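Local atomic coordinates of bacillaene synthase decarboxylase PksI (Bacillus subtilis, PDB entry 4Q1K), a protein that catalyses the decarboxylation of a 3-methylglutaconyl group tethered to the polyketide synthase PksL, giving a 3-methylcrotonyl moiety during biosynthesis of the antibiotic bacillaene. Residues Val116-Gln121 and Asp136-Ser141; Leu108-Glu113 and Pro233-Leu238; Ser23-Ile28 and Gln50-Asp55. The protein carries 1 engineered substitution. All blocks are in the same frame, centred on the assembly; numbering follows the deposited sequence.

The three contacts join different layers of the crotonase fold. Interaction 1 pairs two parallel strands in the interior of the six-stranded sheet, and interaction 3 sets helix 50-65 against strand 25-31, an outermost strand of the same sheet; their centres lie about 18 Å apart. Interaction 2 ties the short helix 108-111, which directly precedes strand 116-120, to the long helix 220-252. It touches interaction 1 where Val116 CG2 packs 3.7 Å from Ala109 O, although the two centres are about 17 Å apart. Interactions 2 and 3 stay apart, with nearest atoms about 6 Å from each other. The catalytic His249 is carried by helix 220-252, but all three contacts lie away from it.

Interaction 1. Residues Val116-Gln121 and Asp136-Ser141; sequences VIAAMQ and DIVILS
Asp136 meets Val116 twice: its OD2 accepts the N-H of Val116 at 2.7 Å through the lone pair anti to the other carboxylate oxygen, while Val116 O takes the N-H groups of Asp136 and Ile137, in its carbonyl plane. The same OD2 also has a salt bridge to Lys227. From Ile137 on, the axes of strands 116-120 and 137-141 come within 4.7 Å and diverge by only 10°. Ile137 O receives Ala118 N at 2.9 Å, and the Ile137 side chain lies beside that of Ile117. Val138, on the other face, meets Met120, whose extended chain (chi2 -165°, chi3 -171°) carries CE to 3.8 Å from Val138 CG1. Ile139 N binds Ala118 O and Ile139 O binds Met120 N; CD1 of Ile139 packs against CG2 of Ile117 at 3.5 Å. Leu140 sets CD2 3.9 Å from Met120 SD, and Ser141 CB lies 3.2 Å from Gln121 O. These adjacent parallel strands of the crotonase-fold sheet, linked by a connection that includes helix 127-133, are flanked by strands 71-75 and 197-199, with helix 201-215 packed on the Ala119, Ile137 and Ile139 face.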
ATOM      1  N   VAL B 116      11.066  17.758  -1.329  1.00 17.57           N
ATOM      2  CA  VAL B 116      11.638  17.732  -2.688  1.00 17.00           C
ATOM      3  C   VAL B 116      10.540  17.081  -3.610  1.00 18.63           C
ATOM      4  O   VAL B 116       9.936  16.054  -3.233  1.00 17.26           O
ATOM      5  CB  VAL B 116      12.855  16.814  -2.722  1.00 18.84           C
ATOM      6  CG1 VAL B 116      13.434  16.682  -4.129  1.00 19.25           C
ATOM      7  CG2 VAL B 116      13.906  17.373  -1.690  1.00 19.45           C
ATOM      8  N   ILE B 117      10.327  17.698  -4.769  1.00 18.03           N
ATOM      9  CA  ILE B 117       9.439  17.142  -5.814  1.00 17.02           C
ATOM     10  C   ILE B 117      10.356  16.611  -6.916  1.00 19.13           C
ATOM     11  O   ILE B 117      11.090  17.387  -7.545  1.00 18.41           O
ATOM     12  CB  ILE B 117       8.558  18.258  -6.387  1.00 16.92           C
ATOM     13  CG1 ILE B 117       7.716  18.848  -5.232  1.00 17.12           C
ATOM     14  CG2 ILE B 117       7.718  17.766  -7.636  1.00 19.09           C
ATOM     15  CD1 ILE B 117       7.238  20.260  -5.589  1.00 18.56           C
ATOM     16  N   ALA B 118      10.293  15.319  -7.159  1.00 18.18           N
ATOM     17  CA  ALA B 118      11.018  14.715  -8.312  1.00 17.44           C
ATOM     18  C   ALA B 118      10.081  14.814  -9.534  1.00 18.12           C
ATOM     19  O   ALA B 118       9.062  14.057  -9.650  1.00 19.60           O
ATOM     20  CB  ALA B 118      11.263  13.229  -8.051  1.00 17.52           C
ATOM     21  N   ALA B 119      10.344  15.818 -10.360  1.00 18.53           N
ATOM     22  CA  ALA B 119       9.525  16.047 -11.585  1.00 18.69           C
ATOM     23  C   ALA B 119      10.220  15.190 -12.694  1.00 16.89           C
ATOM     24  O   ALA B 119      11.131  15.688 -13.411  1.00 16.35           O
ATOM     25  CB  ALA B 119       9.554  17.552 -11.915  1.00 18.26           C
ATOM     26  N   MET B 120       9.790  13.958 -12.831  1.00 18.06           N
ATOM     27  CA  MET B 120      10.469  12.978 -13.732  1.00 18.31           C
ATOM     28  C   MET B 120       9.776  13.112 -15.066  1.00 21.15           C
ATOM     29  O   MET B 120       8.888  12.269 -15.452  1.00 19.30           O
ATOM     30  CB  MET B 120      10.327  11.561 -13.140  1.00 17.96           C
ATOM     31  CG  MET B 120      10.917  11.461 -11.731  1.00 20.75           C
ATOM     32  SD  MET B 120      11.080   9.641 -11.377  1.00 31.12           S
ATOM     33  CE  MET B 120      11.489   9.688  -9.723  1.00 32.13           C
ATOM     34  N   GLN B 121      10.135  14.187 -15.786  1.00 18.91           N
ATOM     35  CA  GLN B 121       9.477  14.504 -17.079  1.00 21.77           C
ATOM     36  C   GLN B 121       9.989  13.537 -18.190  1.00 22.45           C
ATOM     37  O   GLN B 121       9.357  13.413 -19.257  1.00 21.82           O
ATOM     38  CB  GLN B 121       9.713  15.974 -17.473  1.00 19.80           C
ATOM     39  CG  GLN B 121      10.963  16.279 -18.315  1.00 20.21           C
ATOM     40  CD  GLN B 121      12.308  15.834 -17.691  1.00 24.21           C
ATOM     41  OE1 GLN B 121      12.459  15.639 -16.464  1.00 22.58           O
ATOM     42  NE2 GLN B 121      13.278  15.627 -18.562  1.00 22.43           N
ATOM     43  N   ASP B 136       9.839  13.498  -1.766  1.00 19.47           N
ATOM     44  CA  ASP B 136       8.643  13.392  -0.924  1.00 18.65           C
ATOM     45  C   ASP B 136       7.432  13.352  -1.858  1.00 18.88           C
ATOM     46  O   ASP B 136       6.420  12.776  -1.527  1.00 20.08           O
ATOM     47  CB  ASP B 136       8.576  14.718  -0.136  1.00 19.43           C
ATOM     48  CG  ASP B 136       9.828  14.876   0.737  1.00 19.47           C
ATOM     49  OD1 ASP B 136       9.991  14.021   1.679  1.00 22.51           O
ATOM     50  OD2 ASP B 136      10.752  15.619   0.348  1.00 22.99           O
ATOM     51  N   ILE B 137       7.577  13.969  -3.034  1.00 16.68           N
ATOM     52  CA  ILE B 137       6.481  13.968  -4.049  1.00 17.11           C
ATOM     53  C   ILE B 137       7.044  13.530  -5.367  1.00 18.10           C
ATOM     54  O   ILE B 137       8.106  14.098  -5.787  1.00 17.31           O
ATOM     55  CB  ILE B 137       5.846  15.346  -4.201  1.00 19.63           C
ATOM     56  CG1 ILE B 137       5.061  15.609  -2.906  1.00 21.64           C
ATOM     57  CG2 ILE B 137       4.762  15.274  -5.321  1.00 22.46           C
ATOM     58  CD1 ILE B 137       4.713  17.076  -2.690  1.00 29.86           C
ATOM     59  N   VAL B 138       6.488  12.495  -5.982  1.00 17.01           N
ATOM     60  CA  VAL B 138       7.113  12.043  -7.292  1.00 18.26           C
ATOM     61  C   VAL B 138       6.112  12.283  -8.415  1.00 19.86           C
ATOM     62  O   VAL B 138       4.981  11.912  -8.244  1.00 17.94           O
ATOM     63  CB  VAL B 138       7.426  10.535  -7.209  1.00 19.85           C
ATOM     64  CG1 VAL B 138       7.875  10.018  -8.632  1.00 20.76           C
ATOM     65  CG2 VAL B 138       8.517  10.288  -6.090  1.00 20.81           C
ATOM     66  N   ILE B 139       6.495  12.811  -9.567  1.00 17.25           N
ATOM     67  CA  ILE B 139       5.504  12.950 -10.676  1.00 18.05           C
ATOM     68  C   ILE B 139       6.113  12.245 -11.877  1.00 19.36           C
ATOM     69  O   ILE B 139       7.266  12.488 -12.166  1.00 18.00           O
ATOM     70  CB  ILE B 139       5.395  14.462 -11.070  1.00 19.51           C
ATOM     71  CG1 ILE B 139       4.913  15.293  -9.854  1.00 19.07           C
ATOM     72  CG2 ILE B 139       4.363  14.619 -12.222  1.00 17.10           C
ATOM     73  CD1 ILE B 139       5.326  16.797 -10.006  1.00 22.41           C
ATOM     74  N   LEU B 140       5.392  11.388 -12.574  1.00 16.30           N
ATOM     75  CA  LEU B 140       5.931  10.726 -13.725  1.00 18.58           C
ATOM     76  C   LEU B 140       5.333  11.286 -15.029  1.00 18.47           C
ATOM     77  O   LEU B 140       4.263  11.888 -14.992  1.00 20.01           O
ATOM     78  CB  LEU B 140       5.574   9.225 -13.709  1.00 19.32           C
ATOM     79  CG  LEU B 140       5.917   8.443 -12.425  1.00 20.80           C
ATOM     80  CD1 LEU B 140       5.456   6.969 -12.655  1.00 20.88           C
ATOM     81  CD2 LEU B 140       7.404   8.551 -12.099  1.00 19.97           C
ATOM     82  N   SER B 141       6.037  11.025 -16.143  1.00 20.00           N
ATOM     83  CA  SER B 141       5.530  11.338 -17.463  1.00 19.32           C
ATOM     84  C   SER B 141       4.916  10.073 -18.101  1.00 19.22           C
ATOM     85  O   SER B 141       5.442   8.953 -18.050  1.00 18.03           O
ATOM     86  CB  SER B 141       6.710  11.782 -18.342  1.00 21.35           C
ATOM     87  OG  SER B 141       6.507  11.342 -19.700  1.00 24.38           O
TER

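Interaction 2. Residues Leu108-Glu113 and Pro233-Leu238; sequences LALDCE and PLRDQL
Leu110 and Arg235 extend toward each other's backbones and run antiparallel where they overlap, joining the short helix 108-111 to the long helix 220-252 in this member of the crotonase-like fold. Their aliphatic parts pass alongside, head to tail, with CG of Leu110 3.9 Å from CG of Arg235. The arginine chain is extended from CG to NE (chi2 174°, chi3 180°), which carries the guanidinium beyond the leucine side chain to the C-terminal end of helix 108-111. There NE and NH2 grip a single atom, Leu110 O, side-on. Arg235 NH2 lies 2.9 Å from Leu110 O, in the carbonyl plane; Arg235 NE, 3.1 Å from the same Leu110 O, is tilted 34° from that plane. The oxygen lies close to the guanidinium plane in both bonds, and this double hold should restrict rotation of the group. The C-terminal end of the helix probably favours the positive guanidinium.

The leucine branches divide the apolar work. CD1 of Leu110 leans on Leu234, 4.0 Å from its CB; CD2 of Leu110 lies 3.9 Å from CD2 of Leu238, whose side chain comes from the opposite direction. Phe134 adds to the apolar surroundings of Leu110 and Leu238, and Phe171 of a second subunit packs on Leu234, so the contact lies beside a trimer interface.

The remaining guanidinium nitrogen, NH1, forms a salt bridge with Asp228 of the same helix. Glu113 sends its carboxylate to Arg220, also of helix 220-252, while its backbone carbonyl reaches Arg235 through solvent: one water donates to Glu113 O at 2.8 Å and accepts from Arg235 NH2 at 2.9 Å.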
ATOM      1  N   LEU B 108      19.939  11.755  -1.621  1.00 22.04           N
ATOM      2  CA  LEU B 108      19.911  13.213  -1.636  1.00 22.53           C
ATOM      3  C   LEU B 108      18.574  13.813  -1.232  1.00 22.36           C
ATOM      4  O   LEU B 108      18.573  14.792  -0.453  1.00 21.06           O
ATOM      5  CB  LEU B 108      20.244  13.774  -3.046  1.00 23.54           C
ATOM      6  CG  LEU B 108      21.724  13.557  -3.508  1.00 25.47           C
ATOM      7  CD1 LEU B 108      21.821  13.874  -4.987  1.00 25.64           C
ATOM      8  CD2 LEU B 108      22.679  14.422  -2.705  1.00 26.51           C
ATOM      9  N   ALA B 109      17.432  13.337  -1.800  1.00 20.14           N
ATOM     10  CA  ALA B 109      16.234  14.072  -1.559  1.00 20.22           C
ATOM     11  C   ALA B 109      15.669  13.748  -0.158  1.00 20.14           C
ATOM     12  O   ALA B 109      15.015  14.560   0.455  1.00 22.32           O
ATOM     13  CB  ALA B 109      15.187  13.690  -2.634  1.00 19.33           C
ATOM     14  N   LEU B 110      15.897  12.538   0.329  1.00 19.80           N
ATOM     15  CA  LEU B 110      15.543  12.131   1.685  1.00 19.58           C
ATOM     16  C   LEU B 110      16.346  12.933   2.720  1.00 22.58           C
ATOM     17  O   LEU B 110      15.801  13.285   3.762  1.00 24.38           O
ATOM     18  CB  LEU B 110      15.764  10.607   1.857  1.00 20.77           C
ATOM     19  CG  LEU B 110      15.518  10.141   3.331  1.00 22.89           C
ATOM     20  CD1 LEU B 110      14.058  10.274   3.681  1.00 23.19           C
ATOM     21  CD2 LEU B 110      15.905   8.679   3.449  1.00 25.65           C
ATOM     22  N   ASP B 111      17.620  13.212   2.425  1.00 22.63           N
ATOM     23  CA  ASP B 111      18.514  13.924   3.417  1.00 24.24           C
ATOM     24  C   ASP B 111      18.201  15.401   3.417  1.00 23.82           C
ATOM     25  O   ASP B 111      18.504  16.106   4.371  1.00 26.97           O
ATOM     26  CB  ASP B 111      19.990  13.723   3.066  1.00 27.20           C
ATOM     27  CG  ASP B 111      20.442  12.270   3.257  1.00 31.20           C
ATOM     28  OD1 ASP B 111      19.761  11.543   3.995  1.00 33.37           O
ATOM     29  OD2 ASP B 111      21.399  11.863   2.579  1.00 34.11           O
ATOM     30  N   CYS B 112      17.626  15.923   2.333  1.00 23.35           N
ATOM     31  CA  CYS B 112      17.198  17.321   2.259  1.00 22.00           C
ATOM     32  C   CYS B 112      16.203  17.662   3.349  1.00 21.56           C
ATOM     33  O   CYS B 112      15.172  16.941   3.549  1.00 21.84           O
ATOM     34  CB  CYS B 112      16.661  17.629   0.812  1.00 21.89           C
ATOM     35  SG  CYS B 112      16.306  19.342   0.515  1.00 22.88           S
ATOM     36  N   GLU B 113      16.383  18.785   4.051  1.00 20.10           N
ATOM     37  CA  GLU B 113      15.453  19.075   5.149  1.00 22.89           C
ATOM     38  C   GLU B 113      14.075  19.593   4.693  1.00 20.19           C
ATOM     39  O   GLU B 113      13.135  19.504   5.463  1.00 20.79           O
ATOM     40  CB  GLU B 113      16.062  20.051   6.152  1.00 30.02           C
ATOM     41  CG  GLU B 113      16.387  21.356   5.520  1.00 32.45           C
ATOM     42  CD  GLU B 113      17.014  22.341   6.542  1.00 36.90           C
ATOM     43  OE1 GLU B 113      16.823  22.168   7.769  1.00 36.01           O
ATOM     44  OE2 GLU B 113      17.661  23.291   6.092  1.00 40.75           O
ATOM     45  N   PRO B 233      11.000   7.398   9.959  1.00 24.40           N
ATOM     46  CA  PRO B 233      11.181   5.939   9.833  1.00 24.22           C
ATOM     47  C   PRO B 233      12.027   5.559   8.620  1.00 24.27           C
ATOM     48  O   PRO B 233      12.751   4.557   8.714  1.00 24.31           O
ATOM     49  CB  PRO B 233       9.751   5.392   9.641  1.00 25.56           C
ATOM     50  CG  PRO B 233       8.811   6.537  10.082  1.00 28.49           C
ATOM     51  CD  PRO B 233       9.566   7.804   9.794  1.00 25.90           C
ATOM     52  N   LEU B 234      11.965   6.319   7.511  1.00 22.40           N
ATOM     53  CA  LEU B 234      12.833   6.036   6.362  1.00 20.74           C
ATOM     54  C   LEU B 234      14.253   6.354   6.740  1.00 22.00           C
ATOM     55  O   LEU B 234      15.160   5.575   6.361  1.00 21.32           O
ATOM     56  CB  LEU B 234      12.479   6.921   5.163  1.00 21.73           C
ATOM     57  CG  LEU B 234      11.255   6.487   4.383  1.00 26.60           C
ATOM     58  CD1 LEU B 234      10.014   6.411   5.224  1.00 29.31           C
ATOM     59  CD2 LEU B 234      11.122   7.496   3.262  1.00 24.59           C
ATOM     60  N   ARG B 235      14.482   7.517   7.433  1.00 20.06           N
ATOM     61  CA  ARG B 235      15.885   7.836   7.743  1.00 21.52           C
ATOM     62  C   ARG B 235      16.496   6.826   8.729  1.00 23.26           C
ATOM     63  O   ARG B 235      17.703   6.449   8.633  1.00 24.17           O
ATOM     64  CB  ARG B 235      15.944   9.282   8.331  1.00 22.09           C
ATOM     65  CG  ARG B 235      15.809  10.357   7.209  1.00 21.61           C
ATOM     66  CD  ARG B 235      15.727  11.733   7.856  1.00 20.81           C
ATOM     67  NE  ARG B 235      15.602  12.772   6.844  1.00 21.34           N
ATOM     68  CZ  ARG B 235      15.154  13.991   7.091  1.00 21.92           C
ATOM     69  NH1 ARG B 235      14.686  14.296   8.312  1.00 20.63           N
ATOM     70  NH2 ARG B 235      15.148  14.900   6.098  1.00 21.18           N
ATOM     71  N   ASP B 236      15.647   6.338   9.649  1.00 23.21           N
ATOM     72  CA  ASP B 236      16.035   5.357  10.620  1.00 27.60           C
ATOM     73  C   ASP B 236      16.340   3.993  10.008  1.00 25.44           C
ATOM     74  O   ASP B 236      17.272   3.343  10.439  1.00 24.82           O
ATOM     75  CB  ASP B 236      14.932   5.226  11.655  1.00 27.85           C
ATOM     76  CG  ASP B 236      15.267   4.208  12.738  1.00 39.80           C
ATOM     77  OD1 ASP B 236      16.298   4.360  13.442  1.00 43.71           O
ATOM     78  OD2 ASP B 236      14.512   3.211  12.857  1.00 46.85           O
ATOM     79  N   GLN B 237      15.504   3.556   9.054  1.00 24.63           N
ATOM     80  CA  GLN B 237      15.545   2.191   8.515  1.00 25.19           C
ATOM     81  C   GLN B 237      16.484   2.001   7.346  1.00 23.81           C
ATOM     82  O   GLN B 237      16.969   0.859   7.156  1.00 25.85           O
ATOM     83  CB  GLN B 237      14.172   1.695   8.170  1.00 24.82           C
ATOM     84  CG  GLN B 237      13.252   1.520   9.405  1.00 25.00           C
ATOM     85  CD  GLN B 237      11.809   1.289   8.964  1.00 28.25           C
ATOM     86  OE1 GLN B 237      11.572   0.703   7.918  1.00 29.91           O
ATOM     87  NE2 GLN B 237      10.866   1.818   9.675  1.00 27.71           N
ATOM     88  N   LEU B 238      16.830   3.077   6.626  1.00 22.48           N
ATOM     89  CA  LEU B 238      17.584   2.935   5.423  1.00 22.20           C
ATOM     90  C   LEU B 238      19.052   2.367   5.581  1.00 24.89           C
ATOM     91  O   LEU B 238      19.488   1.503   4.766  1.00 21.35           O
ATOM     92  CB  LEU B 238      17.545   4.265   4.641  1.00 21.89           C
ATOM     93  CG  LEU B 238      18.310   4.212   3.297  1.00 22.51           C
ATOM     94  CD1 LEU B 238      17.702   3.155   2.324  1.00 23.11           C
ATOM     95  CD2 LEU B 238      18.272   5.613   2.735  1.00 23.68           C
TER
HETATM   96  O   HOH W   1      13.279  16.990   6.730  1.00 22.53           O

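Interaction 3. Residues Ser23-Ile28 and Gln50-Asp55; sequences SVVELI and QELTDD
With chi1 at -76°, Asp55 swings its carboxylate beside its own backbone N, and OD2 arrives at the backbone of Val24, where chi1 of -64° lodges the CG2 branch between backbone N and carbonyl carbon. The two side chains cross at about a right angle. Val24 N donates to Asp55 OD2 at 2.9 Å in a fairly straight bond (163°), meeting the oxygen nearly along its C-O axis. Val25 N adds a weak bond of 3.5 Å to Asp55 OD2, so one carboxylate oxygen serves two successive N-H groups where the chain enters strand 25-31. OD1 accepts from the backbone N of His22, so both oxygens hold the chain leading into the strand.

Carbon contacts adjoin these polar bonds. CG2 of Val24 rests on the first turn of the helix, 3.6 Å from the backbone N of Leu52 and 3.9 Å from CB of Glu51. Val25 also points at the helix, and its CG2 reaches CB of Asp55 at 3.6 Å and CD1 of Leu52 at 3.7 Å. The N-terminal turn of helix 50-65 thus packs on strand 25-31, at one edge of the six-stranded crotonase-fold sheet within this chain; Val25 and Leu27 continue the packing onto Ala59, while strand 34-39 pairs antiparallel with strand 25-31.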
ATOM      1  N   SER B  23      28.953  22.505 -14.707  1.00 42.43           N
ATOM      2  CA  SER B  23      27.865  22.966 -15.553  1.00 43.17           C
ATOM      3  C   SER B  23      26.901  21.868 -15.994  1.00 38.53           C
ATOM      4  O   SER B  23      26.247  22.056 -17.004  1.00 40.42           O
ATOM      5  CB  SER B  23      28.434  23.645 -16.808  1.00 48.58           C
ATOM      6  OG  SER B  23      28.799  24.972 -16.527  1.00 57.28           O
ATOM      7  N   VAL B  24      26.793  20.726 -15.297  1.00 31.50           N
ATOM      8  CA  VAL B  24      25.819  19.759 -15.794  1.00 29.92           C
ATOM      9  C   VAL B  24      24.619  19.740 -14.841  1.00 29.33           C
ATOM     10  O   VAL B  24      23.689  18.997 -15.075  1.00 27.83           O
ATOM     11  CB  VAL B  24      26.399  18.345 -16.101  1.00 29.15           C
ATOM     12  CG1 VAL B  24      27.450  18.436 -17.251  1.00 32.05           C
ATOM     13  CG2 VAL B  24      26.930  17.649 -14.842  1.00 26.91           C
ATOM     14  N   VAL B  25      24.649  20.585 -13.799  1.00 30.22           N
ATOM     15  CA  VAL B  25      23.415  20.865 -12.987  1.00 27.00           C
ATOM     16  C   VAL B  25      23.171  22.371 -13.046  1.00 31.29           C
ATOM     17  O   VAL B  25      24.095  23.164 -12.824  1.00 29.92           O
ATOM     18  CB  VAL B  25      23.459  20.323 -11.557  1.00 27.53           C
ATOM     19  CG1 VAL B  25      22.362  20.886 -10.654  1.00 26.41           C
ATOM     20  CG2 VAL B  25      23.504  18.801 -11.489  1.00 26.86           C
ATOM     21  N   GLU B  26      21.938  22.799 -13.336  1.00 29.85           N
ATOM     22  CA  GLU B  26      21.625  24.254 -13.314  1.00 29.19           C
ATOM     23  C   GLU B  26      20.704  24.476 -12.091  1.00 28.84           C
ATOM     24  O   GLU B  26      19.683  23.721 -11.939  1.00 26.94           O
ATOM     25  CB  GLU B  26      20.888  24.633 -14.597  1.00 33.59           C
ATOM     26  CG  GLU B  26      20.500  26.123 -14.776  1.00 39.71           C
ATOM     27  CD  GLU B  26      19.347  26.299 -15.805  1.00 53.44           C
ATOM     28  OE1 GLU B  26      18.233  25.702 -15.631  1.00 50.97           O
ATOM     29  OE2 GLU B  26      19.522  27.043 -16.797  1.00 54.43           O
ATOM     30  N   LEU B  27      21.026  25.438 -11.204  1.00 27.78           N
ATOM     31  CA  LEU B  27      20.063  25.861 -10.152  1.00 32.04           C
ATOM     32  C   LEU B  27      19.376  27.117 -10.585  1.00 33.03           C
ATOM     33  O   LEU B  27      20.052  28.111 -10.944  1.00 30.99           O
ATOM     34  CB  LEU B  27      20.738  26.251  -8.830  1.00 33.05           C
ATOM     35  CG  LEU B  27      21.494  25.237  -8.042  1.00 33.47           C
ATOM     36  CD1 LEU B  27      22.214  25.809  -6.810  1.00 30.50           C
ATOM     37  CD2 LEU B  27      20.582  24.105  -7.710  1.00 35.98           C
ATOM     38  N   ILE B  28      18.052  27.126 -10.491  1.00 29.91           N
ATOM     39  CA  ILE B  28      17.278  28.317 -10.715  1.00 30.58           C
ATOM     40  C   ILE B  28      16.396  28.549  -9.484  1.00 28.71           C
ATOM     41  O   ILE B  28      15.621  27.679  -9.107  1.00 26.23           O
ATOM     42  CB  ILE B  28      16.352  28.190 -11.952  1.00 36.07           C
ATOM     43  CG1 ILE B  28      17.133  28.048 -13.245  1.00 41.73           C
ATOM     44  CG2 ILE B  28      15.529  29.472 -12.072  1.00 37.79           C
ATOM     45  CD1 ILE B  28      16.225  28.023 -14.480  1.00 41.80           C
ATOM     46  N   GLN B  50      30.869  11.269 -13.421  1.00 26.75           N
ATOM     47  CA  GLN B  50      31.544  11.931 -12.278  1.00 30.25           C
ATOM     48  C   GLN B  50      31.089  13.390 -12.172  1.00 28.71           C
ATOM     49  O   GLN B  50      30.864  13.898 -11.056  1.00 28.90           O
ATOM     50  CB  GLN B  50      33.116  11.912 -12.463  1.00 32.28           C
ATOM     51  CG  GLN B  50      33.825  12.290 -11.162  1.00 35.70           C
ATOM     52  CD  GLN B  50      33.423  11.339 -10.034  1.00 37.18           C
ATOM     53  OE1 GLN B  50      33.602  10.127 -10.149  1.00 42.74           O
ATOM     54  NE2 GLN B  50      32.807  11.859  -8.977  1.00 38.23           N
ATOM     55  N   GLU B  51      30.826  14.034 -13.321  1.00 29.76           N
ATOM     56  CA  GLU B  51      30.458  15.474 -13.297  1.00 29.99           C
ATOM     57  C   GLU B  51      29.043  15.627 -12.658  1.00 28.95           C
ATOM     58  O   GLU B  51      28.802  16.527 -11.801  1.00 27.70           O
ATOM     59  CB  GLU B  51      30.460  16.058 -14.691  1.00 33.12           C
ATOM     60  CG  GLU B  51      31.888  16.221 -15.292  1.00 36.67           C
ATOM     61  CD  GLU B  51      32.440  14.909 -15.904  1.00 43.18           C
ATOM     62  OE1 GLU B  51      31.683  13.897 -16.190  1.00 41.91           O
ATOM     63  OE2 GLU B  51      33.696  14.847 -16.078  1.00 47.46           O
ATOM     64  N   LEU B  52      28.132  14.768 -13.100  1.00 29.60           N
ATOM     65  CA  LEU B  52      26.737  14.840 -12.595  1.00 27.15           C
ATOM     66  C   LEU B  52      26.751  14.514 -11.141  1.00 28.43           C
ATOM     67  O   LEU B  52      26.047  15.140 -10.345  1.00 27.04           O
ATOM     68  CB  LEU B  52      25.750  13.929 -13.394  1.00 25.03           C
ATOM     69  CG  LEU B  52      24.271  14.100 -12.926  1.00 23.46           C
ATOM     70  CD1 LEU B  52      23.756  15.539 -13.139  1.00 27.55           C
ATOM     71  CD2 LEU B  52      23.371  13.133 -13.720  1.00 24.00           C
ATOM     72  N   THR B  53      27.524  13.516 -10.766  1.00 29.85           N
ATOM     73  CA  THR B  53      27.612  13.106  -9.364  1.00 29.06           C
ATOM     74  C   THR B  53      28.118  14.287  -8.491  1.00 30.67           C
ATOM     75  O   THR B  53      27.472  14.668  -7.476  1.00 27.83           O
ATOM     76  CB  THR B  53      28.587  11.899  -9.251  1.00 30.42           C
ATOM     77  OG1 THR B  53      27.987  10.793  -9.935  1.00 30.57           O
ATOM     78  CG2 THR B  53      28.861  11.539  -7.763  1.00 35.06           C
ATOM     79  N   ASP B  54      29.258  14.886  -8.862  1.00 28.46           N
ATOM     80  CA  ASP B  54      29.784  16.032  -8.106  1.00 31.13           C
ATOM     81  C   ASP B  54      28.798  17.231  -8.096  1.00 29.94           C
ATOM     82  O   ASP B  54      28.618  17.872  -7.052  1.00 28.63           O
ATOM     83  CB  ASP B  54      31.087  16.576  -8.724  1.00 35.51           C
ATOM     84  CG  ASP B  54      32.264  15.585  -8.703  1.00 39.78           C
ATOM     85  OD1 ASP B  54      32.251  14.644  -7.886  1.00 40.12           O
ATOM     86  OD2 ASP B  54      33.216  15.811  -9.522  1.00 42.28           O
ATOM     87  N   ASP B  55      28.220  17.576  -9.252  1.00 29.66           N
ATOM     88  CA  ASP B  55      27.333  18.745  -9.354  1.00 29.90           C
ATOM     89  C   ASP B  55      26.017  18.516  -8.568  1.00 28.72           C
ATOM     90  O   ASP B  55      25.517  19.464  -7.957  1.00 28.24           O
ATOM     91  CB  ASP B  55      27.013  19.124 -10.811  1.00 31.27           C
ATOM     92  CG  ASP B  55      28.155  19.842 -11.506  1.00 41.39           C
ATOM     93  OD1 ASP B  55      29.268  19.942 -10.892  1.00 38.81           O
ATOM     94  OD2 ASP B  55      27.916  20.294 -12.664  1.00 39.47           O
TER